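Local structure of phytoene synthase (Enterococcus hirae, 5IYS) at residues A66-L71 and D108-Q113; C52-D57 and P87-L92; L76-N79 and V83-D86. The protein probably condenses two farnesyl diphosphates head to head into dehydrosqualene, with magnesium ions binding the diphosphate. All blocks are in the same frame, centred on the assembly; numbering follows the deposited sequence.

Contact 1 (A66-L71 and D108-Q113); sequences AGLRQL and DMLTGQ. With FPS (S-[(2E,6E)-3,7,11-trimethyldodeca-2,6,10-trienyl] trihydrogen thiodiphosphate), chain H.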
loop_
_atom_site.group_PDB
_atom_site.type_symbol
_atom_site.label_atom_id
_atom_site.label_comp_id
_atom_site.label_asym_id
_atom_site.label_seq_id
_atom_site.Cartn_x
_atom_site.Cartn_y
_atom_site.Cartn_z
ATOM N N ALA A 66 -5.299 -11.696 -18.847
ATOM C CA ALA A 66 -6.706 -11.811 -19.238
ATOM C C ALA A 66 -7.656 -11.630 -18.040
ATOM O O ALA A 66 -8.792 -11.171 -18.191
ATOM C CB ALA A 66 -6.961 -13.136 -19.929
ATOM N N GLY A 67 -7.202 -12.030 -16.857
ATOM C CA GLY A 67 -7.923 -11.721 -15.625
ATOM C C GLY A 67 -7.926 -10.221 -15.365
ATOM O O GLY A 67 -8.950 -9.642 -14.988
ATOM N N LEU A 68 -6.801 -9.573 -15.649
ATOM C CA LEU A 68 -6.686 -8.150 -15.337
ATOM C C LEU A 68 -7.526 -7.339 -16.311
ATOM O O LEU A 68 -8.205 -6.406 -15.893
ATOM C CB LEU A 68 -5.228 -7.674 -15.305
ATOM C CG LEU A 68 -4.952 -6.280 -14.726
ATOM C CD1 LEU A 68 -5.389 -6.187 -13.275
ATOM C CD2 LEU A 68 -3.470 -5.927 -14.846
ATOM N N ARG A 69 -7.629 -7.803 -17.556
ATOM C CA ARG A 69 -8.587 -7.228 -18.512
ATOM C C ARG A 69 -10.057 -7.303 -18.101
ATOM O O ARG A 69 -10.828 -6.378 -18.362
ATOM C CB ARG A 69 -8.429 -7.860 -19.902
ATOM C CG ARG A 69 -7.257 -7.278 -20.694
ATOM C CD ARG A 69 -7.216 -7.760 -22.146
ATOM N NE ARG A 69 -7.018 -9.201 -22.277
ATOM C CZ ARG A 69 -5.830 -9.799 -22.332
ATOM N NH1 ARG A 69 -4.712 -9.087 -22.265
ATOM N NH2 ARG A 69 -5.757 -11.117 -22.461
ATOM N N GLN A 70 -10.489 -8.472 -17.636
ATOM C CA GLN A 70 -11.845 -8.616 -17.126
ATOM C C GLN A 70 -12.124 -7.625 -15.988
ATOM O O GLN A 70 -13.244 -7.143 -15.832
ATOM C CB GLN A 70 -12.059 -10.016 -16.567
ATOM C CG GLN A 70 -13.427 -10.114 -15.909
ATOM C CD GLN A 70 -13.705 -11.449 -15.250
ATOM O OE1 GLN A 70 -12.782 -12.183 -14.882
ATOM N NE2 GLN A 70 -14.994 -11.753 -15.059
ATOM N N LEU A 71 -11.148 -7.482 -15.101
ATOM C CA LEU A 71 -11.254 -6.578 -13.962
ATOM C C LEU A 71 -11.388 -5.150 -14.488
ATOM O O LEU A 71 -12.174 -4.364 -13.965
ATOM C CB LEU A 71 -10.042 -6.736 -13.023
ATOM C CG LEU A 71 -10.052 -5.938 -11.722
ATOM C CD1 LEU A 71 -11.324 -6.266 -10.953
ATOM C CD2 LEU A 71 -8.842 -6.230 -10.842
ATOM N N ASP A 108 -6.040 3.996 -12.173
ATOM C CA ASP A 108 -4.592 4.116 -11.996
ATOM C C ASP A 108 -3.939 2.836 -11.445
ATOM O O ASP A 108 -2.848 2.476 -11.865
ATOM C CB ASP A 108 -4.231 5.342 -11.126
ATOM C CG ASP A 108 -4.511 6.672 -11.821
ATOM O OD1 ASP A 108 -4.654 6.655 -13.068
ATOM O OD2 ASP A 108 -4.540 7.749 -11.148
ATOM N N MET A 109 -4.511 2.244 -10.399
ATOM C CA MET A 109 -4.053 0.952 -9.899
ATOM C C MET A 109 -3.973 -0.119 -11.003
ATOM O O MET A 109 -2.970 -0.825 -11.107
ATOM C CB MET A 109 -4.965 0.490 -8.743
ATOM C CG MET A 109 -4.736 -0.943 -8.200
ATOM S SD MET A 109 -3.053 -1.187 -7.607
ATOM C CE MET A 109 -3.101 -0.520 -5.932
ATOM N N LEU A 110 -5.016 -0.263 -11.815
ATOM C CA LEU A 110 -4.984 -1.322 -12.835
ATOM C C LEU A 110 -3.868 -0.999 -13.842
ATOM O O LEU A 110 -3.243 -1.891 -14.383
ATOM C CB LEU A 110 -6.325 -1.415 -13.555
ATOM C CG LEU A 110 -7.461 -1.726 -12.568
ATOM C CD1 LEU A 110 -8.723 -2.118 -13.328
ATOM C CD2 LEU A 110 -7.031 -2.852 -11.639
ATOM N N THR A 111 -3.643 0.284 -14.116
ATOM C CA THR A 111 -2.639 0.683 -15.111
ATOM C C THR A 111 -1.251 0.369 -14.576
ATOM O O THR A 111 -0.370 -0.098 -15.314
ATOM C CB THR A 111 -2.704 2.214 -15.329
ATOM O OG1 THR A 111 -3.954 2.539 -15.938
ATOM C CG2 THR A 111 -1.548 2.700 -16.199
ATOM N N GLY A 112 -1.066 0.571 -13.269
ATOM C CA GLY A 112 0.197 0.231 -12.648
ATOM C C GLY A 112 0.410 -1.273 -12.629
ATOM O O GLY A 112 1.508 -1.765 -12.926
ATOM N N GLN A 113 -0.616 -2.015 -12.245
ATOM C CA GLN A 113 -0.489 -3.474 -12.275
ATOM C C GLN A 113 -0.111 -3.980 -13.663
ATOM O O GLN A 113 0.631 -4.955 -13.784
ATOM C CB GLN A 113 -1.760 -4.168 -11.804
ATOM C CG GLN A 113 -2.081 -3.918 -10.349
ATOM C CD GLN A 113 -1.021 -4.493 -9.434
ATOM O OE1 GLN A 113 -0.414 -5.504 -9.747
ATOM N NE2 GLN A 113 -0.691 -3.767 -8.386
HETATM C C1 FPS H . 1.673 -4.807 -2.349
HETATM S S1 FPS H . 3.257 -4.345 -2.977
HETATM C C2 FPS H . 0.624 -4.563 -3.406
HETATM C C3 FPS H . 0.212 -3.350 -3.817
HETATM C C4 FPS H . 0.823 -2.059 -3.340
HETATM C C5 FPS H . -0.889 -3.297 -4.851
HETATM C C6 FPS H . -2.250 -3.636 -4.244
HETATM C C7 FPS H . -2.474 -2.867 -2.953
HETATM C C8 FPS H . -2.929 -3.477 -1.848
HETATM C C10 FPS H . -3.058 -2.633 -0.602
HETATM C C9 FPS H . -3.204 -4.957 -1.828
HETATM C C11 FPS H . -4.429 -2.017 -0.438
HETATM C C12 FPS H . -4.446 -1.607 1.028
HETATM C C13 FPS H . -5.468 -0.964 1.623
HETATM C C14 FPS H . -6.727 -0.581 0.908
HETATM C C15 FPS H . -5.330 -0.605 3.069
HETATM P PA FPS H . 3.867 -6.158 -3.692
HETATM O O1A FPS H . 2.925 -6.614 -4.744
HETATM O O2A FPS H . 5.333 -5.985 -4.333
HETATM O O3A FPS H . 4.122 -7.117 -2.411
HETATM P PB FPS H . 3.284 -8.390 -1.946
HETATM O O1B FPS H . 4.240 -9.547 -2.063
HETATM O O2B FPS H . 2.063 -8.665 -2.797
HETATM O O3B FPS H . 2.854 -8.123 -0.519
#
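L68 is the first residue of 66-71 to reach the other helix, and its two methyls divide the work. CD1 lies 4.1 Å from CD2 of L110, where the two leucine side chains cross obliquely. CD2 goes instead to the root of Q113, 3.9 Å from its CB, with the two chains at about a right angle. With CG anti to the backbone N of L68 (chi1 -168°), the fork of the leucine points between L110 and Q113, about a turn apart on the other helix. One turn further, L71 has nearly the same torsions and sends CD2 across the end of L110, 3.9 Å from CD2 of that residue. CD2 of L110 is therefore touched by both leucines of 66-71; the touching side-chain atoms are all carbons, and the residues are buried.

Q113 illustrates how one residue can serve two environments. Its CB packs with the leucines, whereas the bend at chi2 (-64°) leads the amide off towards the ligand pocket. There NE2 comes 3.6 Å from C5 of the farnesyl thiodiphosphate in chain H. The same nitrogen makes a weak but nearly straight hydrogen bond (166°) to SD of M109 and another weak one to OD1 of D56. M109, bent at chi2 and chi3, lays CE 3.6 Å from ligand atom C6, at the junction of the first two isoprene units.

In the all-helical isoprenoid synthase fold, 66-71 and 108-113 are nearly antiparallel, with axes 10.9 Å apart. Helix 39-60 packs against both of them, offering I59 to L68 and A55 to L71 and L110. Helix 125-143 adjoins 108-113 through S138, V139 and M142, which touch M109.

Contact 2 (C52-D57 and P87-L92); sequences CRRADD and PVWRAL. With MG (magnesium ion), chain E; MG (magnesium ion), chain F; FPS (S-[(2E,6E)-3,7,11-trimethyldodeca-2,6,10-trienyl] trihydrogen thiodiphosphate), chain H; FPS (S-[(2E,6E)-3,7,11-trimethyldodeca-2,6,10-trienyl] trihydrogen thiodiphosphate), chain G.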
loop_
_atom_site.group_PDB
_atom_site.type_symbol
_atom_site.label_atom_id
_atom_site.label_comp_id
_atom_site.label_asym_id
_atom_site.label_seq_id
_atom_site.Cartn_x
_atom_site.Cartn_y
_atom_site.Cartn_z
ATOM N N CYS A 52 -7.955 -4.042 -4.519
ATOM C CA CYS A 52 -6.502 -3.952 -4.758
ATOM C C CYS A 52 -5.820 -5.329 -4.782
ATOM O O CYS A 52 -4.922 -5.610 -5.596
ATOM C CB CYS A 52 -5.853 -3.079 -3.688
ATOM S SG CYS A 52 -6.344 -1.333 -3.789
ATOM N N ARG A 53 -6.096 -6.107 -3.745
ATOM C CA ARG A 53 -5.497 -7.447 -3.604
ATOM C C ARG A 53 -5.809 -8.308 -4.823
ATOM O O ARG A 53 -4.927 -9.013 -5.334
ATOM C CB ARG A 53 -6.013 -8.112 -2.316
ATOM C CG ARG A 53 -5.375 -9.442 -1.879
ATOM C CD ARG A 53 -3.894 -9.640 -2.223
ATOM N NE ARG A 53 -2.976 -8.899 -1.359
ATOM C CZ ARG A 53 -1.679 -8.733 -1.599
ATOM N NH1 ARG A 53 -1.115 -9.226 -2.702
ATOM N NH2 ARG A 53 -0.937 -8.071 -0.724
ATOM N N ARG A 54 -7.025 -8.192 -5.348
ATOM C CA ARG A 54 -7.407 -8.991 -6.525
ATOM C C ARG A 54 -6.626 -8.576 -7.765
ATOM O O ARG A 54 -6.028 -9.426 -8.446
ATOM C CB ARG A 54 -8.921 -8.939 -6.794
ATOM C CG ARG A 54 -9.288 -9.558 -8.140
ATOM C CD ARG A 54 -10.782 -9.441 -8.479
ATOM N NE ARG A 54 -11.618 -10.115 -7.494
ATOM C CZ ARG A 54 -12.946 -10.038 -7.466
ATOM N NH1 ARG A 54 -13.614 -9.397 -8.425
ATOM N NH2 ARG A 54 -13.600 -10.668 -6.504
ATOM N N ALA A 55 -6.487 -7.264 -7.976
ATOM C CA ALA A 55 -5.758 -6.759 -9.139
ATOM C C ALA A 55 -4.299 -7.189 -9.067
ATOM O O ALA A 55 -3.672 -7.507 -10.084
ATOM C CB ALA A 55 -5.848 -5.239 -9.224
ATOM N N ASP A 56 -3.735 -7.147 -7.872
ATOM C CA ASP A 56 -2.309 -7.415 -7.704
ATOM C C ASP A 56 -1.949 -8.904 -7.794
ATOM O O ASP A 56 -0.850 -9.281 -8.235
ATOM C CB ASP A 56 -1.832 -6.867 -6.367
ATOM C CG ASP A 56 -0.353 -7.134 -6.124
ATOM O OD1 ASP A 56 0.503 -6.330 -6.569
ATOM O OD2 ASP A 56 -0.063 -8.146 -5.460
ATOM N N ASP A 57 -2.833 -9.744 -7.274
ATOM C CA ASP A 57 -2.577 -11.180 -7.263
ATOM C C ASP A 57 -2.675 -11.691 -8.691
ATOM O O ASP A 57 -1.832 -12.477 -9.139
ATOM C CB ASP A 57 -3.611 -11.884 -6.398
ATOM C CG ASP A 57 -3.236 -11.861 -4.939
ATOM O OD1 ASP A 57 -2.116 -11.399 -4.634
ATOM O OD2 ASP A 57 -4.066 -12.292 -4.112
ATOM N N PRO A 87 -19.178 -9.880 -5.424
ATOM C CA PRO A 87 -19.165 -9.420 -4.028
ATOM C C PRO A 87 -18.355 -8.144 -3.812
ATOM O O PRO A 87 -18.765 -7.298 -3.019
ATOM C CB PRO A 87 -18.507 -10.566 -3.251
ATOM C CG PRO A 87 -18.088 -11.586 -4.260
ATOM C CD PRO A 87 -18.717 -11.272 -5.579
ATOM N N VAL A 88 -17.162 -8.088 -4.408
ATOM C CA VAL A 88 -16.270 -6.959 -4.219
ATOM C C VAL A 88 -16.869 -5.717 -4.832
ATOM O O VAL A 88 -16.918 -4.674 -4.198
ATOM C CB VAL A 88 -14.862 -7.228 -4.803
ATOM C CG1 VAL A 88 -13.976 -5.971 -4.712
ATOM C CG2 VAL A 88 -14.182 -8.345 -4.039
ATOM N N TRP A 89 -17.474 -5.869 -6.002
ATOM C CA TRP A 89 -18.089 -4.728 -6.681
ATOM C C TRP A 89 -19.381 -4.283 -6.011
ATOM O O TRP A 89 -19.616 -3.081 -5.884
ATOM C CB TRP A 89 -18.345 -5.052 -8.163
ATOM C CG TRP A 89 -17.071 -5.053 -8.967
ATOM C CD1 TRP A 89 -16.468 -6.129 -9.538
ATOM C CD2 TRP A 89 -16.212 -3.925 -9.221
ATOM N NE1 TRP A 89 -15.318 -5.743 -10.186
ATOM C CE2 TRP A 89 -15.120 -4.396 -9.977
ATOM C CE3 TRP A 89 -16.253 -2.572 -8.859
ATOM C CZ2 TRP A 89 -14.117 -3.536 -10.455
ATOM C CZ3 TRP A 89 -15.247 -1.719 -9.301
ATOM C CH2 TRP A 89 -14.169 -2.212 -10.064
ATOM N N ARG A 90 -20.119 -5.231 -5.428
ATOM C CA ARG A 90 -21.344 -4.884 -4.688
ATOM C C ARG A 90 -21.005 -4.133 -3.385
ATOM O O ARG A 90 -21.614 -3.090 -3.065
ATOM C CB ARG A 90 -22.215 -6.117 -4.387
ATOM C CG ARG A 90 -23.031 -6.625 -5.621
ATOM C CD ARG A 90 -23.957 -7.749 -5.240
ATOM N NE ARG A 90 -23.284 -8.790 -4.471
ATOM C CZ ARG A 90 -22.987 -10.000 -4.941
ATOM N NH1 ARG A 90 -23.347 -10.329 -6.169
ATOM N NH2 ARG A 90 -22.355 -10.890 -4.174
ATOM N N ALA A 91 -19.979 -4.605 -2.680
ATOM C CA ALA A 91 -19.508 -3.868 -1.489
ATOM C C ALA A 91 -19.002 -2.487 -1.901
ATOM O O ALA A 91 -19.341 -1.479 -1.271
ATOM C CB ALA A 91 -18.370 -4.657 -0.787
ATOM N N LEU A 92 -18.218 -2.419 -2.980
ATOM C CA LEU A 92 -17.768 -1.112 -3.458
ATOM C C LEU A 92 -18.886 -0.178 -3.872
ATOM O O LEU A 92 -18.808 1.021 -3.604
ATOM C CB LEU A 92 -16.717 -1.198 -4.570
ATOM C CG LEU A 92 -15.315 -1.677 -4.163
ATOM C CD1 LEU A 92 -14.543 -1.863 -5.467
ATOM C CD2 LEU A 92 -14.650 -0.663 -3.199
HETATM MG MG MG E . 2.538 -6.063 -6.984
HETATM MG MG MG F . 2.067 -8.663 -5.066
HETATM C C1 FPS H . 1.673 -4.807 -2.349
HETATM S S1 FPS H . 3.257 -4.345 -2.977
HETATM C C2 FPS H . 0.624 -4.563 -3.406
HETATM C C3 FPS H . 0.212 -3.350 -3.817
HETATM C C4 FPS H . 0.823 -2.059 -3.340
HETATM C C5 FPS H . -0.889 -3.297 -4.851
HETATM C C6 FPS H . -2.250 -3.636 -4.244
HETATM C C7 FPS H . -2.474 -2.867 -2.953
HETATM C C8 FPS H . -2.929 -3.477 -1.848
HETATM C C10 FPS H . -3.058 -2.633 -0.602
HETATM C C9 FPS H . -3.204 -4.957 -1.828
HETATM C C11 FPS H . -4.429 -2.017 -0.438
HETATM C C12 FPS H . -4.446 -1.607 1.028
HETATM C C13 FPS H . -5.468 -0.964 1.623
HETATM C C14 FPS H . -6.727 -0.581 0.908
HETATM C C15 FPS H . -5.330 -0.605 3.069
HETATM P PA FPS H . 3.867 -6.158 -3.692
HETATM O O1A FPS H . 2.925 -6.614 -4.744
HETATM O O2A FPS H . 5.333 -5.985 -4.333
HETATM O O3A FPS H . 4.122 -7.117 -2.411
HETATM P PB FPS H . 3.284 -8.390 -1.946
HETATM O O1B FPS H . 4.240 -9.547 -2.063
HETATM O O2B FPS H . 2.063 -8.665 -2.797
HETATM O O3B FPS H . 2.854 -8.123 -0.519
HETATM C C1 FPS G . 1.183 -3.428 1.108
HETATM S S1 FPS G . -0.240 -4.407 0.804
HETATM C C2 FPS G . 0.692 -2.028 0.785
HETATM C C3 FPS G . 1.445 -1.069 0.221
HETATM C C4 FPS G . 2.886 -1.319 -0.111
HETATM C C5 FPS G . 0.876 0.307 -0.069
HETATM C C6 FPS G . -0.594 0.492 0.306
HETATM C C7 FPS G . -0.900 1.976 0.330
HETATM C C8 FPS G . -1.743 2.521 1.225
HETATM C C10 FPS G . -2.064 3.992 1.069
HETATM C C9 FPS G . -2.422 1.723 2.312
HETATM C C11 FPS G . -1.745 4.717 2.380
HETATM C C12 FPS G . -2.221 6.159 2.330
HETATM C C13 FPS G . -3.418 6.591 2.789
HETATM C C14 FPS G . -3.764 8.056 2.714
HETATM C C15 FPS G . -4.420 5.655 3.412
HETATM P PA FPS G . -0.122 -6.236 1.754
HETATM O O1A FPS G . -1.453 -6.774 2.044
HETATM O O2A FPS G . 0.492 -7.155 0.572
HETATM O O3A FPS G . 0.917 -6.325 2.962
HETATM P PB FPS G . 2.447 -6.689 2.555
HETATM O O1B FPS G . 2.692 -8.167 2.685
HETATM O O2B FPS G . 3.263 -5.804 3.467
HETATM O O3B FPS G . 2.798 -6.337 1.126
HETATM O O HOH W 1 1.025 -10.440 -5.290
HETATM O O HOH W 2 4.867 -6.097 -7.290
HETATM O O HOH W 3 2.393 -3.807 -6.431
HETATM O O HOH W 4 2.053 -5.758 -9.083
HETATM O O HOH W 5 4.021 -9.868 -4.767
#
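R54 and V88 make the close part of this contact: the guanidinium of R54 passes with one face over CB of V88, while its NH2 comes 3.4 Å from V88 CG2. The arginine reaches this far because its chain is extended through chi1 and chi2 before bending at chi3 (-61°), and it slides past the valine in the opposite direction. NH1 turns to D86, just before helix 87-98, with which it forms a salt bridge, so charge fixes the head of the arginine and the valine packs against one face.

The rest of the meeting is looser. The indole of W89 approaches only obliquely, its NE1 4.4 Å from R54 NH1 and hydrogen-bonded to Q74, and the partly exposed ring of P87 stays further off still.

C52, R53 and D56 face the ligand pocket, where D56 and D57 with D60 fit the aspartate-rich DDxxD motif of class I isoprenoid synthases. D56 bridges two magnesium ions. Its OD1 is 2.1 Å from magnesium E and its OD2 2.2 Å from magnesium F, D60 also binds both, and the phosphoryl oxygen O1A of the chain H ligand is shared between the two ions.

R53 bends at chi2 and chi3, leading NH1 along the helix toward D57. This NH1 makes two hydrogen bonds and one further salt bridge. D57 OD1 accepts the first bond, at 3.1 Å from R53 NH1. O2B of the chain H diphosphate lies 3.2 Å from R53 NH1, in the guanidinium plane, and accepts the other almost straight (168°). D56 OD2, already on magnesium F, is the salt-bridge partner. Ordered waters complete this side: water 1, a ligand of magnesium F, donates weakly to D57 OD1, and water 5 on the same ion donates to ligand oxygen O1B.

Contact 3 (L76-N79 and V83-D86); sequences LDFN and VPND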
loop_
_atom_site.group_PDB
_atom_site.type_symbol
_atom_site.label_atom_id
_atom_site.label_comp_id
_atom_site.label_asym_id
_atom_site.label_seq_id
_atom_site.Cartn_x
_atom_site.Cartn_y
_atom_site.Cartn_z
ATOM N N LEU A 76 -14.818 -0.305 -15.746
ATOM C CA LEU A 76 -15.430 0.592 -16.718
ATOM C C LEU A 76 -16.943 0.572 -16.557
ATOM O O LEU A 76 -17.588 1.620 -16.603
ATOM C CB LEU A 76 -15.053 0.259 -18.171
ATOM C CG LEU A 76 -13.611 0.592 -18.596
ATOM C CD1 LEU A 76 -13.199 -0.212 -19.834
ATOM C CD2 LEU A 76 -13.391 2.097 -18.837
ATOM N N ASP A 77 -17.507 -0.601 -16.347
ATOM C CA ASP A 77 -18.958 -0.694 -16.154
ATOM C C ASP A 77 -19.361 0.079 -14.901
ATOM O O ASP A 77 -20.371 0.793 -14.883
ATOM C CB ASP A 77 -19.403 -2.163 -16.045
ATOM C CG ASP A 77 -19.495 -2.877 -17.409
ATOM O OD1 ASP A 77 -19.531 -2.216 -18.471
ATOM O OD2 ASP A 77 -19.567 -4.127 -17.419
ATOM N N PHE A 78 -18.629 -0.172 -13.818
ATOM C CA PHE A 78 -18.906 0.420 -12.532
ATOM C C PHE A 78 -18.874 1.939 -12.700
ATOM O O PHE A 78 -19.755 2.640 -12.209
ATOM C CB PHE A 78 -17.785 0.034 -11.549
ATOM C CG PHE A 78 -18.048 0.473 -10.133
ATOM C CD1 PHE A 78 -18.885 -0.267 -9.310
ATOM C CD2 PHE A 78 -17.442 1.613 -9.627
ATOM C CE1 PHE A 78 -19.069 0.082 -7.975
ATOM C CE2 PHE A 78 -17.670 2.016 -8.315
ATOM C CZ PHE A 78 -18.494 1.275 -7.492
ATOM N N ASN A 79 -17.831 2.421 -13.361
ATOM C CA ASN A 79 -17.650 3.837 -13.654
ATOM C C ASN A 79 -18.841 4.441 -14.395
ATOM O O ASN A 79 -19.232 5.581 -14.136
ATOM C CB ASN A 79 -16.363 4.038 -14.465
ATOM C CG ASN A 79 -16.032 5.494 -14.673
ATOM O OD1 ASN A 79 -15.983 6.269 -13.726
ATOM N ND2 ASN A 79 -15.802 5.883 -15.929
ATOM N N VAL A 83 -23.243 -1.636 -11.967
ATOM C CA VAL A 83 -22.488 -2.392 -10.963
ATOM C C VAL A 83 -22.354 -3.879 -11.320
ATOM O O VAL A 83 -23.357 -4.589 -11.374
ATOM C CB VAL A 83 -23.180 -2.277 -9.574
ATOM C CG1 VAL A 83 -22.400 -3.048 -8.524
ATOM C CG2 VAL A 83 -23.283 -0.782 -9.167
ATOM N N PRO A 84 -21.118 -4.383 -11.485
ATOM C CA PRO A 84 -20.932 -5.809 -11.717
ATOM C C PRO A 84 -21.524 -6.635 -10.586
ATOM O O PRO A 84 -21.526 -6.202 -9.426
ATOM C CB PRO A 84 -19.409 -5.957 -11.723
ATOM C CG PRO A 84 -18.949 -4.636 -12.240
ATOM C CD PRO A 84 -19.824 -3.678 -11.477
ATOM N N ASN A 85 -22.071 -7.802 -10.907
ATOM C CA ASN A 85 -22.831 -8.529 -9.875
ATOM C C ASN A 85 -21.835 -9.516 -9.263
ATOM O O ASN A 85 -21.666 -10.618 -9.783
ATOM C CB ASN A 85 -24.044 -9.247 -10.490
ATOM C CG ASN A 85 -25.131 -9.556 -9.471
ATOM O OD1 ASN A 85 -25.001 -9.277 -8.274
ATOM N ND2 ASN A 85 -26.249 -10.085 -9.962
ATOM N N ASP A 86 -21.076 -9.042 -8.269
ATOM C CA ASP A 86 -19.823 -9.656 -7.807
ATOM C C ASP A 86 -19.561 -9.057 -6.410
ATOM O O ASP A 86 -19.781 -7.869 -6.229
ATOM C CB ASP A 86 -18.693 -9.225 -8.757
ATOM C CG ASP A 86 -17.296 -9.460 -8.177
ATOM O OD1 ASP A 86 -16.932 -8.911 -7.109
ATOM O OD2 ASP A 86 -16.503 -10.138 -8.852
#
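F78, near the end of helix 65-80, meets V83 and P84 where the chain doubles back in a helix-loop-helix connection. The next helix, 87-98, opens with D86 as its N-cap, OD1 of that residue accepting a hydrogen bond from the backbone N of W89. Close as they are in sequence, the two segments approach to 4.8 Å between the CA atoms of F78 and V83.

The phenylalanine side chain can be followed outwards atom by atom. CB already lies 4.2 Å from CD of P84. CG, 4.7 Å from the same P84 CD, stands anti to the backbone N (chi1 -174°), which puts the ring edge next to P84. CD1 is the atom that does most of the touching: it sits 4.1 Å from P84 CD, which reaches the ring at its edge, near the ring plane, the two side chains crossing at about a right angle. The same CD1 is 4.4 Å from CG2 of V83, which comes in obliquely. One atom further on, CE1 keeps a similar spacing from that methyl, about 4.5 Å, and beyond it the CZ end of the ring draws away from the loop.

Helix 87-98 adds further partners. The ring of F96 meets F78 edge-to-face, the indole of W89 lies against it with planes at about 40°, and S93 touches both F78 and V83. The example thus shows a buried ring packed between the end of helix 65-80, the loop and helix 87-98, away from the ligand sites. Past P84 the backbone tightens into an inverse gamma turn centred on N85, with P84 O only 3.1 Å from D86 N.

Three consecutive helices, 39-60, 65-80 and 87-98, link these contacts, and contact 1 adds helix 104-116. Contacts 1 and 2 touch through A55, whose CB is 3.5 Å from L71 CD2 and 3.6 Å from L110 CD2. They also share the chain H ligand, and in contact 1 the side chain of Q113 lies about 4 Å, between nearest atoms, from a bound magnesium. Contact 3 is nested within the chain loops closed by both others and is joined to contact 2 by the R54-D86 salt bridge (NH1 to OD2, 3.0 Å) and by the packing of W89 on F78. The series therefore leads from the metal site outwards to a loop distant from it.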